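Local coordinates for Lin1909 protein (Listeria innocua, PDB 3FIJ) that binds manganese and is probably a gamma-glutamyl-gamma-aminobutyrate hydrolase of the class I glutamine amidotransferase-like family, at residues Ser83-Ala88 and Tyr130-Gln135; Ser188-Ala193 and Ala202-Asn207. All blocks are in the same frame, centred on the assembly; numbering follows the deposited sequence.

Along the chain the two contacts come in series, neither nested nor crossed. Interaction 1 brings the loop at 83-88, between strand 64-67 and helix 91-106, against 130-135, which leads out of the short strand 129-130; the 41 residues between its segments include helix 91-106, strand 111-114 and helix 116-124. The chain then passes the manganese ligands His-143, His-154, Ser-176 and His-178 before interaction 2 begins. That is a hairpin contact whose segments are eight residues apart, four of them still strand, pairing strands 189-195 and 200-205 of the large mixed sheet, with the ligand Glu-201 beside it. The contacts do not touch, their nearest atoms lying about 12 Å apart: one joins peripheral loops, the other knits the sheet.

Interaction 1: residues Ser83-Ala88 and Tyr130-Gln135; sequences SQEIGA and YQDISQ
A type I beta turn from Ser-83 to Ile-86 docks on an Asx turn that opens at Asp-132, joining two loops at the periphery of this amidotransferase-like fold. The closest touch is at the side-chain carbonyl of Gln-131. Gln-131 OE1 takes the backbone N of Ser-83 at 2.7 Å, in the amide plane and on a lone pair, with 158° at the hydrogen. Ser-83 OG adds a weak bond to Gln-131 OE1 at 2.9 Å; with OG beside its own backbone N (chi1 -64°), the serine grips one acceptor from both groups. The buried Ile-86 borders Gln-131 OE1 with carbon, its CD1 3.5 Å from that oxygen. Glutamine suits the place because its extended chain reaches across the loops and its amide also donates: NE2 bonds Glu-80 OE1 and Glu-81 O, which fixes which way round the amide lies.

Glu-85 bends at chi2 (-74°) and lays its CG 3.6 Å from Asp-132 CB, the two side chains crossing at about a right angle. Glu-85 OE1 receives a weak bond from Gln-135 NE2 at 3.0 Å, amide and carboxylate planes almost perpendicular.

Further out, Gln-131 O is held by Gln-180 NE2, while Ile-86 O accepts from Arg-146 of a second subunit, so the loop also meets the oligomer interface. Asp-132 sits about 9 Å, side chain to side chain, from the manganese ligands His-143 and His-178. Asp-132 OD2 is gripped twice by Ser-134: by its N from above the carboxylate plane, and by Ser-134 OG on the anti lone pair at 2.8 Å.

Interaction 2: residues Ser188-Ala193 and Ala202-Asn207; sequences SFKVTA and AVEGDN
Strands 189-193 and 202-205 form an antiparallel beta hairpin interrupted by a classic beta bulge, where Thr-192 and Ala-193 both face Ala-202. Packing is tightest at the bulge: the methyls of Ala-193 and Ala-202 meet at 3.2 Å between their CB atoms, inside normal van der Waals contact, where a small residue suits each strand. Ala-202 O takes Thr-192 N at 2.8 Å from above the carbonyl plane, and a weak bond from Ala-193 N. Between Lys-190 and Glu-204 the pairing is regular, with N to O bonds both ways, nearly along the C=O axes. On the face of Phe-189 and Val-203, Val-203 CG1 packs 3.5 Å from Phe-189 CB, and helix 116-124 covers both residues.

The loose side lies toward Ser-188, Lys-190 and Asp-206, all exposed. Asp-206 N reaches Ser-188 O in only a weak bond, and the extended Lys-190 leaves NZ 4.9 Å from Glu-204 OE2, not in contact, though the opposite charges may attract weakly. By contrast the buried Glu-204 carboxylate, on the same face as Lys-190, is held by backbone N atoms of Glu-163 and Leu-164, which would favour its charged form. Thr-192 OG1 donates a hydrogen bond to Glu-204 OE1 at 3.3 Å, from above the carboxylate plane.

Interaction 1: residues Ser83-Ala88 and Tyr130-Gln135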
loop_
_atom_site.group_PDB
_atom_site.type_symbol
_atom_site.label_atom_id
_atom_site.label_comp_id
_atom_site.label_asym_id
_atom_site.label_seq_id
_atom_site.Cartn_x
_atom_site.Cartn_y
_atom_site.Cartn_z
ATOM N N SER A 83 -2.135 28.667 11.896
ATOM C CA SER A 83 -3.506 28.557 11.388
ATOM C C SER A 83 -3.827 27.087 11.159
ATOM O O SER A 83 -2.921 26.268 10.998
ATOM C CB SER A 83 -3.646 29.257 10.030
ATOM O OG SER A 83 -3.418 30.637 10.135
ATOM N N GLN A 84 -5.113 26.761 11.104
ATOM C CA GLN A 84 -5.519 25.382 10.865
ATOM C C GLN A 84 -5.008 24.859 9.523
ATOM O O GLN A 84 -4.730 23.672 9.391
ATOM C CB GLN A 84 -7.049 25.248 10.918
ATOM C CG GLN A 84 -7.635 25.553 12.298
ATOM C CD GLN A 84 -9.132 25.299 12.393
ATOM O OE1 GLN A 84 -9.872 26.107 12.960
ATOM N NE2 GLN A 84 -9.582 24.173 11.853
ATOM N N GLU A 85 -4.862 25.736 8.530
ATOM C CA GLU A 85 -4.399 25.270 7.230
ATOM C C GLU A 85 -2.901 25.420 6.936
ATOM O O GLU A 85 -2.473 25.318 5.783
ATOM C CB GLU A 85 -5.241 25.889 6.099
ATOM C CG GLU A 85 -5.588 27.341 6.284
ATOM C CD GLU A 85 -6.657 27.573 7.336
ATOM O OE1 GLU A 85 -6.520 28.559 8.082
ATOM O OE2 GLU A 85 -7.628 26.789 7.413
ATOM N N ILE A 86 -2.102 25.647 7.974
ATOM C CA ILE A 86 -0.663 25.747 7.783
ATOM C C ILE A 86 -0.183 24.296 7.661
ATOM O O ILE A 86 -0.852 23.374 8.138
ATOM C CB ILE A 86 0.042 26.422 8.989
ATOM C CG1 ILE A 86 1.477 26.819 8.598
ATOM C CG2 ILE A 86 0.086 25.461 10.183
ATOM C CD1 ILE A 86 2.216 27.650 9.656
ATOM N N GLY A 87 0.953 24.087 7.004
ATOM C CA GLY A 87 1.465 22.736 6.858
ATOM C C GLY A 87 2.488 22.439 7.938
ATOM O O GLY A 87 2.501 23.080 8.994
ATOM N N ALA A 88 3.350 21.462 7.679
ATOM C CA ALA A 88 4.397 21.106 8.631
ATOM C C ALA A 88 5.568 22.089 8.525
ATOM O O ALA A 88 5.882 22.588 7.445
ATOM C CB ALA A 88 4.888 19.680 8.364
ATOM N N TYR A 130 1.488 34.473 3.742
ATOM C CA TYR A 130 0.113 34.012 3.871
ATOM C C TYR A 130 0.352 32.544 4.216
ATOM O O TYR A 130 1.128 31.875 3.532
ATOM C CB TYR A 130 -0.650 34.075 2.544
ATOM C CG TYR A 130 -1.128 35.448 2.138
ATOM C CD1 TYR A 130 -0.371 36.240 1.281
ATOM C CD2 TYR A 130 -2.350 35.957 2.611
ATOM C CE1 TYR A 130 -0.810 37.502 0.898
ATOM C CE2 TYR A 130 -2.798 37.222 2.237
ATOM C CZ TYR A 130 -2.020 37.986 1.380
ATOM O OH TYR A 130 -2.445 39.231 0.997
ATOM N N GLN A 131 -0.293 32.041 5.262
ATOM C CA GLN A 131 -0.111 30.652 5.667
ATOM C C GLN A 131 -0.700 29.617 4.705
ATOM O O GLN A 131 -0.246 28.470 4.681
ATOM C CB GLN A 131 -0.674 30.450 7.074
ATOM C CG GLN A 131 0.197 31.068 8.145
ATOM C CD GLN A 131 -0.248 30.717 9.547
ATOM O OE1 GLN A 131 -0.714 29.600 9.810
ATOM N NE2 GLN A 131 -0.087 31.663 10.468
ATOM N N ASP A 132 -1.700 30.017 3.916
ATOM C CA ASP A 132 -2.326 29.115 2.944
ATOM C C ASP A 132 -2.991 29.909 1.823
ATOM O O ASP A 132 -3.392 31.064 2.021
ATOM C CB ASP A 132 -3.367 28.213 3.622
ATOM C CG ASP A 132 -4.009 27.220 2.654
ATOM O OD1 ASP A 132 -3.271 26.446 2.006
ATOM O OD2 ASP A 132 -5.254 27.202 2.544
ATOM N N ILE A 133 -3.106 29.280 0.652
ATOM C CA ILE A 133 -3.710 29.899 -0.524
ATOM C C ILE A 133 -5.138 30.321 -0.198
ATOM O O ILE A 133 -5.627 31.328 -0.705
ATOM C CB ILE A 133 -3.722 28.918 -1.744
ATOM C CG1 ILE A 133 -2.297 28.419 -2.029
ATOM C CG2 ILE A 133 -4.247 29.618 -2.999
ATOM C CD1 ILE A 133 -2.185 27.414 -3.213
ATOM N N SER A 134 -5.796 29.562 0.672
ATOM C CA SER A 134 -7.174 29.871 1.055
ATOM C C SER A 134 -7.319 31.202 1.808
ATOM O O SER A 134 -8.436 31.713 1.970
ATOM C CB SER A 134 -7.748 28.760 1.940
ATOM O OG SER A 134 -7.362 28.944 3.292
ATOM N N GLN A 135 -6.200 31.765 2.261
ATOM C CA GLN A 135 -6.234 33.006 3.029
ATOM C C GLN A 135 -6.025 34.305 2.248
ATOM O O GLN A 135 -6.182 35.399 2.808
ATOM C CB GLN A 135 -5.218 32.911 4.168
ATOM C CG GLN A 135 -5.585 31.865 5.226
ATOM C CD GLN A 135 -4.397 31.450 6.081
ATOM O OE1 GLN A 135 -3.421 32.190 6.214
ATOM N NE2 GLN A 135 -4.481 30.268 6.671
#

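Interaction 2: residues Ser188-Ala193 and Ala202-Asn207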
loop_
_atom_site.group_PDB
_atom_site.type_symbol
_atom_site.label_atom_id
_atom_site.label_comp_id
_atom_site.label_asym_id
_atom_site.label_seq_id
_atom_site.Cartn_x
_atom_site.Cartn_y
_atom_site.Cartn_z
ATOM N N SER A 188 13.900 46.582 1.656
ATOM C CA SER A 188 15.175 46.473 0.941
ATOM C C SER A 188 15.091 45.411 -0.159
ATOM O O SER A 188 16.101 44.834 -0.571
ATOM C CB SER A 188 16.322 46.144 1.900
ATOM O OG SER A 188 16.466 47.160 2.874
ATOM N N PHE A 189 13.872 45.157 -0.621
ATOM C CA PHE A 189 13.630 44.196 -1.681
ATOM C C PHE A 189 12.565 44.748 -2.611
ATOM O O PHE A 189 11.775 45.602 -2.229
ATOM C CB PHE A 189 13.142 42.860 -1.120
ATOM C CG PHE A 189 14.176 42.113 -0.337
ATOM C CD1 PHE A 189 14.353 42.355 1.019
ATOM C CD2 PHE A 189 14.987 41.170 -0.961
ATOM C CE1 PHE A 189 15.323 41.671 1.745
ATOM C CE2 PHE A 189 15.959 40.481 -0.248
ATOM C CZ PHE A 189 16.128 40.731 1.111
ATOM N N LYS A 190 12.550 44.259 -3.838
ATOM C CA LYS A 190 11.554 44.681 -4.802
ATOM C C LYS A 190 11.058 43.423 -5.498
ATOM O O LYS A 190 11.835 42.504 -5.779
ATOM C CB LYS A 190 12.158 45.669 -5.812
ATOM C CG LYS A 190 13.412 45.166 -6.512
ATOM C CD LYS A 190 14.039 46.240 -7.396
ATOM C CE LYS A 190 15.270 45.693 -8.129
ATOM N NZ LYS A 190 15.815 46.630 -9.157
ATOM N N VAL A 191 9.755 43.370 -5.734
ATOM C CA VAL A 191 9.148 42.235 -6.410
ATOM C C VAL A 191 9.442 42.449 -7.893
ATOM O O VAL A 191 9.275 43.556 -8.394
ATOM C CB VAL A 191 7.607 42.206 -6.176
ATOM C CG1 VAL A 191 6.993 43.504 -6.665
ATOM C CG2 VAL A 191 6.975 41.049 -6.926
ATOM N N THR A 192 9.892 41.406 -8.589
ATOM C CA THR A 192 10.190 41.532 -10.014
ATOM C C THR A 192 9.391 40.581 -10.887
ATOM O O THR A 192 9.513 40.609 -12.107
ATOM C CB THR A 192 11.684 41.316 -10.302
ATOM O OG1 THR A 192 12.115 40.068 -9.743
ATOM C CG2 THR A 192 12.495 42.454 -9.714
ATOM N N ALA A 193 8.569 39.743 -10.264
ATOM C CA ALA A 193 7.741 38.800 -11.002
ATOM C C ALA A 193 6.463 38.458 -10.237
ATOM O O ALA A 193 6.480 38.298 -9.016
ATOM C CB ALA A 193 8.527 37.532 -11.287
ATOM N N ALA A 202 8.907 36.414 -7.800
ATOM C CA ALA A 202 10.335 36.711 -7.786
ATOM C C ALA A 202 10.650 37.994 -7.016
ATOM O O ALA A 202 9.973 39.018 -7.158
ATOM C CB ALA A 202 10.865 36.812 -9.221
ATOM N N VAL A 203 11.696 37.942 -6.205
ATOM C CA VAL A 203 12.093 39.095 -5.422
ATOM C C VAL A 203 13.584 39.331 -5.596
ATOM O O VAL A 203 14.363 38.379 -5.654
ATOM C CB VAL A 203 11.811 38.863 -3.921
ATOM C CG1 VAL A 203 12.227 40.093 -3.104
ATOM C CG2 VAL A 203 10.341 38.535 -3.718
ATOM N N GLU A 204 13.978 40.596 -5.700
ATOM C CA GLU A 204 15.386 40.944 -5.823
ATOM C C GLU A 204 15.706 42.017 -4.795
ATOM O O GLU A 204 14.811 42.649 -4.240
ATOM C CB GLU A 204 15.698 41.422 -7.242
ATOM C CG GLU A 204 15.439 40.330 -8.277
ATOM C CD GLU A 204 15.693 40.756 -9.709
ATOM O OE1 GLU A 204 15.268 40.015 -10.623
ATOM O OE2 GLU A 204 16.315 41.818 -9.925
ATOM N N GLY A 205 16.984 42.199 -4.507
ATOM C CA GLY A 205 17.347 43.209 -3.537
ATOM C C GLY A 205 17.770 44.490 -4.221
ATOM O O GLY A 205 17.915 44.542 -5.446
ATOM N N ASP A 206 17.938 45.537 -3.428
ATOM C CA ASP A 206 18.398 46.822 -3.936
ATOM C C ASP A 206 19.182 47.451 -2.798
ATOM O O ASP A 206 18.654 47.670 -1.710
ATOM C CB ASP A 206 17.221 47.704 -4.371
ATOM C CG ASP A 206 16.268 47.996 -3.247
ATOM O OD1 ASP A 206 15.757 47.033 -2.634
ATOM O OD2 ASP A 206 16.026 49.192 -2.980
ATOM N N ASN A 207 20.463 47.696 -3.061
ATOM C CA ASN A 207 21.382 48.264 -2.082
ATOM C C ASN A 207 21.807 47.176 -1.090
ATOM O O ASN A 207 22.366 47.472 -0.030
ATOM C CB ASN A 207 20.731 49.436 -1.334
ATOM C CG ASN A 207 21.751 50.344 -0.658
ATOM O OD1 ASN A 207 22.566 49.899 0.156
ATOM N ND2 ASN A 207 21.705 51.629 -0.992
#